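Local coordinates for putative phosphoglycolate phosphatase (PDB 2HI0), which probably hydrolyses 2-phosphoglycolate to glycolate and phosphate, as a metal-dependent phosphatase of the haloacid dehalogenase (HAD) superfamily, at residues Tyr4-Asp10 with Lys184-Asp190; Phe30-Arg36 with Ala59-Glu63. All blocks are in the same frame, centred on the assembly; numbering follows the deposited sequence. Where two conformers were deposited one is given.

Interaction 1: Tyr4-Asp10 with Lys184-Asp190; sequences YKAAIFD and KCVYIGD. With NA (sodium ion), chain C.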
loop_
_atom_site.group_PDB
_atom_site.type_symbol
_atom_site.label_atom_id
_atom_site.label_comp_id
_atom_site.label_asym_id
_atom_site.label_seq_id
_atom_site.Cartn_x
_atom_site.Cartn_y
_atom_site.Cartn_z
ATOM N N TYR A 4 -11.187 -18.836 -2.257
ATOM C CA TYR A 4 -10.450 -17.969 -3.138
ATOM C C TYR A 4 -9.312 -18.772 -3.743
ATOM O O TYR A 4 -8.538 -19.432 -3.033
ATOM C CB TYR A 4 -9.916 -16.728 -2.411
ATOM C CG TYR A 4 -10.978 -15.897 -1.744
ATOM C CD1 TYR A 4 -11.996 -15.286 -2.492
ATOM C CD2 TYR A 4 -11.019 -15.763 -0.357
ATOM C CE1 TYR A 4 -12.965 -14.502 -1.862
ATOM C CE2 TYR A 4 -12.013 -15.027 0.260
ATOM C CZ TYR A 4 -12.986 -14.411 -0.495
ATOM O OH TYR A 4 -13.985 -13.657 0.116
ATOM N N LYS A 5 -9.206 -18.712 -5.071
ATOM C CA LYS A 5 -8.093 -19.311 -5.798
ATOM C C LYS A 5 -6.901 -18.331 -5.944
ATOM O O LYS A 5 -5.806 -18.742 -6.297
ATOM C CB LYS A 5 -8.581 -19.762 -7.179
ATOM C CG LYS A 5 -9.628 -20.853 -7.102
ATOM C CD LYS A 5 -10.088 -21.233 -8.501
ATOM C CE LYS A 5 -11.314 -22.134 -8.518
ATOM N NZ LYS A 5 -11.887 -22.080 -9.915
ATOM N N ALA A 6 -7.122 -17.043 -5.685
ATOM C CA ALA A 6 -6.047 -16.039 -5.742
ATOM C C ALA A 6 -6.187 -15.059 -4.595
ATOM O O ALA A 6 -7.283 -14.633 -4.291
ATOM C CB ALA A 6 -6.026 -15.298 -7.087
ATOM N N ALA A 7 -5.058 -14.704 -3.969
ATOM C CA ALA A 7 -5.018 -13.691 -2.882
ATOM C C ALA A 7 -4.038 -12.641 -3.353
ATOM O O ALA A 7 -2.890 -12.946 -3.653
ATOM C CB ALA A 7 -4.555 -14.303 -1.515
ATOM N N ILE A 8 -4.550 -11.421 -3.467
ATOM C CA ILE A 8 -3.835 -10.268 -4.008
ATOM C C ILE A 8 -3.633 -9.309 -2.839
ATOM O O ILE A 8 -4.618 -8.835 -2.243
ATOM C CB ILE A 8 -4.635 -9.600 -5.126
ATOM C CG1 ILE A 8 -5.003 -10.597 -6.208
ATOM C CG2 ILE A 8 -3.817 -8.455 -5.740
ATOM C CD1 ILE A 8 -6.014 -9.960 -7.239
ATOM N N PHE A 9 -2.364 -9.050 -2.502
ATOM C CA PHE A 9 -1.988 -8.279 -1.324
ATOM C C PHE A 9 -1.443 -6.898 -1.713
ATOM O O PHE A 9 -0.647 -6.745 -2.657
ATOM C CB PHE A 9 -0.858 -8.952 -0.551
ATOM C CG PHE A 9 -1.207 -10.306 -0.002
ATOM C CD1 PHE A 9 -1.182 -11.425 -0.807
ATOM C CD2 PHE A 9 -1.628 -10.437 1.299
ATOM C CE1 PHE A 9 -1.504 -12.659 -0.295
ATOM C CE2 PHE A 9 -1.933 -11.700 1.806
ATOM C CZ PHE A 9 -1.884 -12.780 1.000
ATOM N N ASP A 10 -1.843 -5.910 -0.942
ATOM C CA ASP A 10 -1.067 -4.644 -0.867
ATOM C C ASP A 10 0.272 -4.938 -0.138
ATOM O O ASP A 10 0.445 -5.996 0.485
ATOM C CB ASP A 10 -1.850 -3.594 -0.100
ATOM C CG ASP A 10 -1.231 -2.209 -0.201
ATOM O OD1 ASP A 10 -0.592 -1.855 -1.218
ATOM O OD2 ASP A 10 -1.369 -1.481 0.790
ATOM N N LYS A 184 -13.403 -15.401 -7.510
ATOM C CA LYS A 184 -12.516 -16.310 -6.780
ATOM C C LYS A 184 -11.228 -15.607 -6.369
ATOM O O LYS A 184 -10.244 -16.275 -6.026
ATOM C CB LYS A 184 -12.193 -17.577 -7.625
ATOM C CG LYS A 184 -13.387 -18.582 -7.784
ATOM C CD LYS A 184 -13.703 -19.324 -6.447
ATOM C CE LYS A 184 -14.680 -20.466 -6.630
ATOM N NZ LYS A 184 -15.270 -20.956 -5.327
ATOM N N CYS A 185 -11.223 -14.275 -6.441
ATOM C CA CYS A 185 -10.096 -13.464 -5.960
ATOM C C CYS A 185 -10.469 -12.728 -4.661
ATOM O O CYS A 185 -11.625 -12.375 -4.453
ATOM C CB CYS A 185 -9.698 -12.410 -7.004
ATOM S SG CYS A 185 -9.028 -13.046 -8.491
ATOM N N VAL A 186 -9.490 -12.506 -3.783
ATOM C CA VAL A 186 -9.684 -11.604 -2.654
ATOM C C VAL A 186 -8.485 -10.628 -2.593
ATOM O O VAL A 186 -7.364 -10.983 -2.927
ATOM C CB VAL A 186 -9.888 -12.391 -1.319
ATOM C CG1 VAL A 186 -8.646 -13.214 -0.970
ATOM C CG2 VAL A 186 -10.272 -11.460 -0.155
ATOM N N TYR A 187 -8.778 -9.390 -2.244
ATOM C CA TYR A 187 -7.751 -8.366 -2.108
ATOM C C TYR A 187 -7.569 -8.127 -0.615
ATOM O O TYR A 187 -8.540 -8.042 0.127
ATOM C CB TYR A 187 -8.164 -7.067 -2.822
ATOM C CG TYR A 187 -6.984 -6.145 -3.018
ATOM C CD1 TYR A 187 -6.127 -6.233 -4.118
ATOM C CD2 TYR A 187 -6.646 -5.267 -2.007
ATOM C CE1 TYR A 187 -4.986 -5.415 -4.211
ATOM C CE2 TYR A 187 -5.526 -4.450 -2.105
ATOM C CZ TYR A 187 -4.707 -4.532 -3.203
ATOM O OH TYR A 187 -3.575 -3.716 -3.248
ATOM N N ILE A 188 -6.332 -7.986 -0.181
ATOM C CA ILE A 188 -5.987 -7.871 1.254
ATOM C C ILE A 188 -5.198 -6.583 1.425
ATOM O O ILE A 188 -4.187 -6.377 0.772
ATOM C CB ILE A 188 -5.149 -9.025 1.734
ATOM C CG1 ILE A 188 -5.844 -10.384 1.479
ATOM C CG2 ILE A 188 -4.762 -8.811 3.228
ATOM C CD1 ILE A 188 -5.234 -11.120 0.311
ATOM N N GLY A 189 -5.649 -5.710 2.315
ATOM C CA GLY A 189 -4.881 -4.468 2.538
ATOM C C GLY A 189 -5.239 -3.752 3.836
ATOM O O GLY A 189 -6.123 -4.196 4.563
ATOM N N ASP A 190 -4.536 -2.657 4.128
ATOM C CA ASP A 190 -4.675 -1.972 5.402
ATOM C C ASP A 190 -5.354 -0.590 5.328
ATOM O O ASP A 190 -5.407 0.103 6.334
ATOM C CB ASP A 190 -3.280 -1.781 6.013
ATOM C CG ASP A 190 -2.394 -0.853 5.159
ATOM O OD1 ASP A 190 -2.497 -0.924 3.912
ATOM O OD2 ASP A 190 -1.603 -0.037 5.691
HETATM NA NA NA C . -1.002 -0.093 2.317
HETATM O O HOH W 1 -3.218 1.027 1.277
#
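How a parallel sheet delivers acidic residues to a metal is illustrated by strands 6-9 and 185-189 of this Rossmann-like HAD core. Backbone hydrogen bonds such as Ile8 N to Val186 O (2.9 Å) fix the register. On one face, Phe9 (chi1 m) receives a CH-pi contact from Ile188 CD1 (unusual chi2, 104°), 3.7 Å from the ring centroid. Tyr4, again m, takes another from Val186 CB, 3.5 Å from its centroid. On the other face Ile8 CG2 meets Tyr187 CD1 at 3.6 Å, and the t rotamer of Tyr187 lets its OH hydrogen-bond Val132 O and Lys165 NZ. Beyond the strands, Asp10 (t), probably opening the HAD DxDx(T/V) motif, binds sodium through OD2 (2.1 Å) and salt-bridges Lys165 through OD1; Asp190 (p) binds sodium through OD1 (2.3 Å), its OD2 accepting from Phe212 N. Asp12 main-chain O and a water also bind. Sodium, with Lys165, offsets two carboxylates whose Asp10 OD2 and Asp190 OD1 lie 3.4 Å apart; the site is consistent with the Mg2+ site of HAD phosphatases.

Interaction 2: Phe30-Arg36 with Ala59-Glu63; sequences FEQTGHR and ALAYE. With EDO (1,2-ethanediol), chain H.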
loop_
_atom_site.group_PDB
_atom_site.type_symbol
_atom_site.label_atom_id
_atom_site.label_comp_id
_atom_site.label_asym_id
_atom_site.label_seq_id
_atom_site.Cartn_x
_atom_site.Cartn_y
_atom_site.Cartn_z
ATOM N N PHE A 30 12.846 15.916 2.159
ATOM C CA PHE A 30 12.391 17.203 2.678
ATOM C C PHE A 30 13.575 18.062 3.097
ATOM O O PHE A 30 13.694 19.214 2.730
ATOM C CB PHE A 30 11.387 17.036 3.841
ATOM C CG PHE A 30 9.915 17.067 3.374
ATOM C CD1 PHE A 30 9.502 16.176 2.420
ATOM C CD2 PHE A 30 9.004 18.023 3.829
ATOM C CE1 PHE A 30 8.226 16.149 1.928
ATOM C CE2 PHE A 30 7.700 18.023 3.320
ATOM C CZ PHE A 30 7.326 17.079 2.366
ATOM N N GLU A 31 14.475 17.477 3.863
ATOM C CA GLU A 31 15.645 18.241 4.303
ATOM C C GLU A 31 16.479 18.730 3.095
ATOM O O GLU A 31 16.923 19.895 3.061
ATOM C CB GLU A 31 16.519 17.357 5.203
ATOM C CG GLU A 31 17.782 18.049 5.704
ATOM C CD GLU A 31 18.573 17.238 6.715
ATOM O OE1 GLU A 31 18.910 16.060 6.450
ATOM O OE2 GLU A 31 18.900 17.855 7.760
ATOM N N GLN A 32 16.712 17.824 2.131
ATOM C CA GLN A 32 17.458 18.176 0.936
ATOM C C GLN A 32 16.852 19.311 0.097
ATOM O O GLN A 32 17.544 19.959 -0.669
ATOM C CB GLN A 32 17.693 16.971 0.013
ATOM C CG GLN A 32 18.668 15.985 0.572
ATOM C CD GLN A 32 20.062 16.530 0.651
ATOM O OE1 GLN A 32 20.578 17.058 -0.345
ATOM N NE2 GLN A 32 20.701 16.417 1.826
ATOM N N THR A 33 15.547 19.497 0.215
ATOM C CA THR A 33 14.818 20.504 -0.538
ATOM C C THR A 33 14.368 21.709 0.324
ATOM O O THR A 33 13.590 22.556 -0.123
ATOM C CB THR A 33 13.657 19.859 -1.287
ATOM O OG1 THR A 33 12.807 19.162 -0.365
ATOM C CG2 THR A 33 14.143 18.911 -2.368
ATOM N N GLY A 34 14.928 21.824 1.525
ATOM C CA GLY A 34 14.731 23.015 2.338
ATOM C C GLY A 34 13.497 23.043 3.218
ATOM O O GLY A 34 13.139 24.117 3.745
ATOM N N HIS A 35 12.871 21.890 3.439
ATOM C CA HIS A 35 11.620 21.801 4.198
ATOM C C HIS A 35 11.890 21.284 5.607
ATOM O O HIS A 35 12.992 20.841 5.886
ATOM C CB HIS A 35 10.635 20.879 3.513
ATOM C CG HIS A 35 10.103 21.447 2.246
ATOM N ND1 HIS A 35 9.052 22.337 2.233
ATOM C CD2 HIS A 35 10.521 21.333 0.964
ATOM C CE1 HIS A 35 8.809 22.710 0.990
ATOM N NE2 HIS A 35 9.697 22.134 0.198
ATOM N N ARG A 36 10.902 21.406 6.496
ATOM C CA ARG A 36 10.863 20.744 7.806
ATOM C C ARG A 36 11.086 19.264 7.569
ATOM O O ARG A 36 10.586 18.727 6.576
ATOM C CB ARG A 36 9.485 20.980 8.498
ATOM C CG ARG A 36 8.618 19.738 8.803
ATOM C CD ARG A 36 7.265 20.101 9.424
ATOM N NE ARG A 36 6.853 19.132 10.447
ATOM C CZ ARG A 36 5.672 19.118 11.071
ATOM N NH1 ARG A 36 4.721 19.985 10.783
ATOM N NH2 ARG A 36 5.431 18.194 11.991
ATOM N N ALA A 59 2.198 15.599 2.757
ATOM C CA ALA A 59 3.296 15.983 3.678
ATOM C C ALA A 59 3.583 17.480 3.621
ATOM O O ALA A 59 3.769 18.107 4.658
ATOM C CB ALA A 59 4.616 15.197 3.372
ATOM N N LEU A 60 3.552 18.046 2.428
ATOM C CA LEU A 60 3.732 19.488 2.257
ATOM C C LEU A 60 2.577 20.261 2.903
ATOM O O LEU A 60 2.792 21.296 3.514
ATOM C CB LEU A 60 3.896 19.867 0.777
ATOM C CG LEU A 60 5.198 19.474 0.092
ATOM C CD1 LEU A 60 5.130 19.685 -1.447
ATOM C CD2 LEU A 60 6.388 20.298 0.700
ATOM N N ALA A 61 1.353 19.756 2.762
ATOM C CA ALA A 61 0.188 20.430 3.378
ATOM C C ALA A 61 0.292 20.365 4.896
ATOM O O ALA A 61 -0.009 21.343 5.593
ATOM C CB ALA A 61 -1.105 19.740 2.916
ATOM N N TYR A 62 0.719 19.210 5.401
ATOM C CA TYR A 62 0.892 19.050 6.833
ATOM C C TYR A 62 1.975 20.010 7.346
ATOM O O TYR A 62 1.770 20.691 8.387
ATOM C CB TYR A 62 1.221 17.596 7.159
ATOM C CG TYR A 62 1.040 17.290 8.596
ATOM C CD1 TYR A 62 -0.234 17.242 9.134
ATOM C CD2 TYR A 62 2.134 17.039 9.421
ATOM C CE1 TYR A 62 -0.442 16.939 10.483
ATOM C CE2 TYR A 62 1.941 16.731 10.779
ATOM C CZ TYR A 62 0.636 16.709 11.302
ATOM O OH TYR A 62 0.403 16.431 12.631
ATOM N N GLU A 63 3.092 20.130 6.630
ATOM C CA GLU A 63 4.120 21.113 7.002
ATOM C C GLU A 63 3.504 22.533 7.068
ATOM O O GLU A 63 3.836 23.334 7.948
ATOM C CB GLU A 63 5.286 21.130 6.020
ATOM C CG GLU A 63 6.344 22.176 6.326
ATOM C CD GLU A 63 7.412 22.309 5.232
ATOM O OE1 GLU A 63 7.102 22.127 4.019
ATOM O OE2 GLU A 63 8.558 22.651 5.596
HETATM C C1 EDO H . 16.604 14.289 7.759
HETATM O O1 EDO H . 17.968 13.913 7.670
HETATM C C2 EDO H . 16.142 13.961 9.177
HETATM O O2 EDO H . 16.774 14.766 10.182
HETATM O O HOH W 2 5.360 22.641 10.163
#
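A contact between a helix C-terminus with its following loop and the last turn of a second helix, this interaction lies at the far end of the helical cap and joins helix 19-32 to helix 52-63. A Schellman motif ends the first helix: His35 N hydrogen-bonds to Phe30 O (2.9 Å) and Gly34 N to Glu31 O (3.2 Å), with Gly34 as the C-prime residue at positive phi, where a side chain would strike the preceding carbonyl. The reversal that follows brings His35 and Arg36 against the second helix.

Glu63, extended with chi1 and chi2 both t, receives them with its two carboxylate oxygens. OE1 accepts from His35 ND1 at 2.7 Å, and OE2 accepts from the backbone N of Arg36 at 2.8 Å, so one side chain anchors both a ring and the main chain. The other ring nitrogen of His35 hydrogen-bonds to Glu89 of helix 87-103, placing the imidazole between two acids. Apolar contacts flank these hydrogen bonds: Phe30 CZ touches Ala59 CB at 3.4 Å, while Leu60 CD2 makes a CH-pi contact over the face of the His35 ring, 3.7 Å from its centroid. The Arg36 guanidinium forms a salt bridge with Asp38 through NE; its NH1 donates to a water at 2.8 Å, which in turn donates to Glu63 O, also at 2.8 Å.

How the interactions relate
From the N terminus, the chain first lays down strand 6-9, half of interaction 1, and then leaves the sheet for the helices of the cap. There interaction 2 closes a short loop, with 22 residues between its segments, by bringing the end of helix 19-32 to the end of helix 52-63. The chain later returns to the core, adding strands 128-133 and 154-158 before strand 185-189 completes interaction 1, after 173 intervening residues. The smaller loop lies within the larger one. The contacts do not touch: their centres are about 35 Å apart, on opposite sides of the chain's centre. The pairing illustrates a general principle, a cap insertion organised locally while its host core is closed by strands distant in sequence.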